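Local coordinates for fiber protein (Duck adenovirus 1, PDB 6ITX) that forms the trimeric C-terminal head of the viral fibre, which probably attaches the avian adenovirus to receptors on the host cell, at residues A[113-118]-A[215-220]. Residues are numbered along the deposited sequence; the frame is centred on the assembly and turned at random.
Sequences SCPQNK and NFYKEE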
loop_
_atom_site.group_PDB
_atom_site.type_symbol
_atom_site.label_atom_id
_atom_site.label_comp_id
_atom_site.label_asym_id
_atom_site.label_seq_id
_atom_site.Cartn_x
_atom_site.Cartn_y
_atom_site.Cartn_z
ATOM N N SER A 113 15.776 4.799 18.028
ATOM C CA SER A 113 17.108 5.325 17.769
ATOM C C SER A 113 17.033 6.389 16.676
ATOM O O SER A 113 16.265 6.261 15.721
ATOM C CB SER A 113 18.065 4.196 17.386
ATOM O OG SER A 113 19.368 4.703 17.143
ATOM N N CYS A 114 17.822 7.442 16.830
ATOM C CA CYS A 114 17.755 8.631 15.999
ATOM C C CYS A 114 19.116 8.951 15.389
ATOM O O CYS A 114 20.151 8.425 15.814
ATOM C CB CYS A 114 17.248 9.830 16.828
ATOM S SG CYS A 114 15.601 9.584 17.613
ATOM N N PRO A 115 19.152 9.819 14.380
ATOM C CA PRO A 115 20.429 10.141 13.726
ATOM C C PRO A 115 21.489 10.630 14.708
ATOM O O PRO A 115 21.190 11.196 15.756
ATOM C CB PRO A 115 20.040 11.252 12.746
ATOM C CG PRO A 115 18.639 10.988 12.447
ATOM C CD PRO A 115 18.019 10.469 13.698
ATOM N N GLN A 116 22.750 10.425 14.334
ATOM C CA GLN A 116 23.892 10.985 15.062
ATOM C C GLN A 116 23.864 10.612 16.539
ATOM O O GLN A 116 24.096 11.447 17.421
ATOM C CB GLN A 116 23.977 12.502 14.886
ATOM C CG GLN A 116 23.536 13.020 13.525
ATOM C CD GLN A 116 23.639 14.536 13.422
ATOM O OE1 GLN A 116 24.710 15.074 13.128
ATOM N NE2 GLN A 116 22.527 15.235 13.687
ATOM N N ASN A 117 23.568 9.337 16.797
ATOM C CA ASN A 117 23.732 8.738 18.124
ATOM C C ASN A 117 22.849 9.426 19.171
ATOM O O ASN A 117 23.218 9.558 20.338
ATOM C CB ASN A 117 25.214 8.744 18.528
ATOM C CG ASN A 117 25.487 7.983 19.828
ATOM O OD1 ASN A 117 26.419 8.327 20.570
ATOM N ND2 ASN A 117 24.665 6.955 20.119
ATOM N N LYS A 118 21.654 9.860 18.762
ATOM C CA LYS A 118 20.629 10.295 19.702
ATOM C C LYS A 118 19.510 9.264 19.750
ATOM O O LYS A 118 19.487 8.286 18.989
ATOM C CB LYS A 118 20.090 11.676 19.343
ATOM C CG LYS A 118 21.178 12.701 19.064
ATOM C CD LYS A 118 20.627 14.112 19.075
ATOM C CE LYS A 118 21.471 15.097 18.248
ATOM N NZ LYS A 118 20.671 16.318 17.812
ATOM N N ASN A 215 22.787 3.380 19.239
ATOM C CA ASN A 215 22.894 4.032 17.946
ATOM C C ASN A 215 22.631 3.042 16.812
ATOM O O ASN A 215 23.241 3.125 15.747
ATOM C CB ASN A 215 24.255 4.718 17.787
ATOM C CG ASN A 215 25.430 3.749 17.891
ATOM O OD1 ASN A 215 25.287 2.603 18.345
ATOM N ND2 ASN A 215 26.604 4.209 17.459
ATOM N N PHE A 216 21.715 2.119 17.019
ATOM C CA PHE A 216 21.408 1.211 15.917
ATOM C C PHE A 216 20.634 1.879 14.790
ATOM O O PHE A 216 20.145 1.193 13.874
ATOM C CB PHE A 216 20.617 0.002 16.422
ATOM C CG PHE A 216 19.243 0.340 16.952
ATOM C CD1 PHE A 216 18.163 0.463 16.098
ATOM C CD2 PHE A 216 19.030 0.498 18.312
ATOM C CE1 PHE A 216 16.888 0.761 16.584
ATOM C CE2 PHE A 216 17.762 0.778 18.806
ATOM C CZ PHE A 216 16.690 0.913 17.934
ATOM N N TYR A 217 20.463 3.190 14.836
ATOM C CA TYR A 217 19.689 3.860 13.812
ATOM C C TYR A 217 20.353 3.663 12.452
ATOM O O TYR A 217 21.566 3.833 12.317
ATOM C CB TYR A 217 19.573 5.342 14.152
ATOM C CG TYR A 217 18.999 6.140 13.017
ATOM C CD1 TYR A 217 17.627 6.209 12.835
ATOM C CD2 TYR A 217 19.819 6.804 12.103
ATOM C CE1 TYR A 217 17.087 6.917 11.793
ATOM C CE2 TYR A 217 19.277 7.518 11.056
ATOM C CZ TYR A 217 17.918 7.564 10.907
ATOM O OH TYR A 217 17.382 8.267 9.874
ATOM N N LYS A 218 19.551 3.283 11.453
ATOM C CA LYS A 218 19.990 3.138 10.068
ATOM C C LYS A 218 19.122 4.042 9.202
ATOM O O LYS A 218 17.896 3.904 9.209
ATOM C CB LYS A 218 19.889 1.679 9.594
ATOM C CG LYS A 218 20.908 0.712 10.233
ATOM C CD LYS A 218 22.310 0.865 9.657
ATOM C CE LYS A 218 23.240 -0.248 10.134
ATOM N NZ LYS A 218 24.336 -0.571 9.141
ATOM N N GLU A 219 19.752 4.982 8.489
ATOM C CA GLU A 219 19.027 5.808 7.530
ATOM C C GLU A 219 18.503 4.910 6.416
ATOM O O GLU A 219 19.097 3.885 6.091
ATOM C CB GLU A 219 19.945 6.916 6.970
ATOM C CG GLU A 219 19.204 8.163 6.361
ATOM C CD GLU A 219 18.369 8.963 7.400
ATOM O OE1 GLU A 219 17.115 9.075 7.207
ATOM O OE2 GLU A 219 18.954 9.495 8.405
ATOM N N GLU A 220 17.360 5.277 5.845
ATOM C CA GLU A 220 16.772 4.417 4.821
ATOM C C GLU A 220 17.667 4.238 3.590
ATOM O O GLU A 220 17.478 3.270 2.844
ATOM C CB GLU A 220 15.398 4.945 4.407
ATOM C CG GLU A 220 15.426 6.214 3.622
ATOM C CD GLU A 220 15.551 7.424 4.521
ATOM O OE1 GLU A 220 15.637 7.236 5.766
ATOM O OE2 GLU A 220 15.558 8.560 3.982
#
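Ser113 meets Phe216 and Tyr217 at the tightly packed end of this contact. Its CB stands over the centre of the Phe216 ring, 3.6 Å from the centroid and only 10° off the ring normal, a CH-pi contact over the face. With OG anti to the backbone N, the hydroxyl is carried toward the loop, where it hydrogen-bonds Gly214 O; OG also lies 3.0 Å from Tyr217 N. A serine suits this buried spot because it pairs a slim methylene for the ring with a hydroxyl for the neighbouring backbone. Phe216 extends the apolar packing to Val164.

Next comes Pro115, whose CD sits over one face of the Tyr217 ring, 4.0 Å from its centroid, while Pro115 CG is 3.8 Å from Tyr217 CE2. The rigid pyrrolidine offers the aromatic face a compact patch of C-H groups. Tyr217 has CG anti to its own N (chi1 170°), which lays the ring across Cys114 and Pro115; its side chain also touches Tyr264 and Val266 of strand 262-271.

In the beta-rich fibre head, residues 113-118 hold the end of strand 110-114 and the tight turn that leads into the antiparallel strand 118-131, closed by a backbone hydrogen bond from Cys114 N to Lys118 O, 2.9 Å. The loop of 215-220, between strands 208-210 and 226-235, packs beside this turn, and Glu219 OE1 forms a salt bridge with Arg160 of strand 160-165.

By contrast, the outer end is polar and exposed. Asn117 brings ND2 to 3.3 Å from Asn215 CB, but the two amide planes are 58° apart and no clear hydrogen bond joins them. Asn215 instead uses OD1 to bond Thr213 OG1, and asparagine, at home in turns, tolerates the left-handed backbone conformation at Asn117.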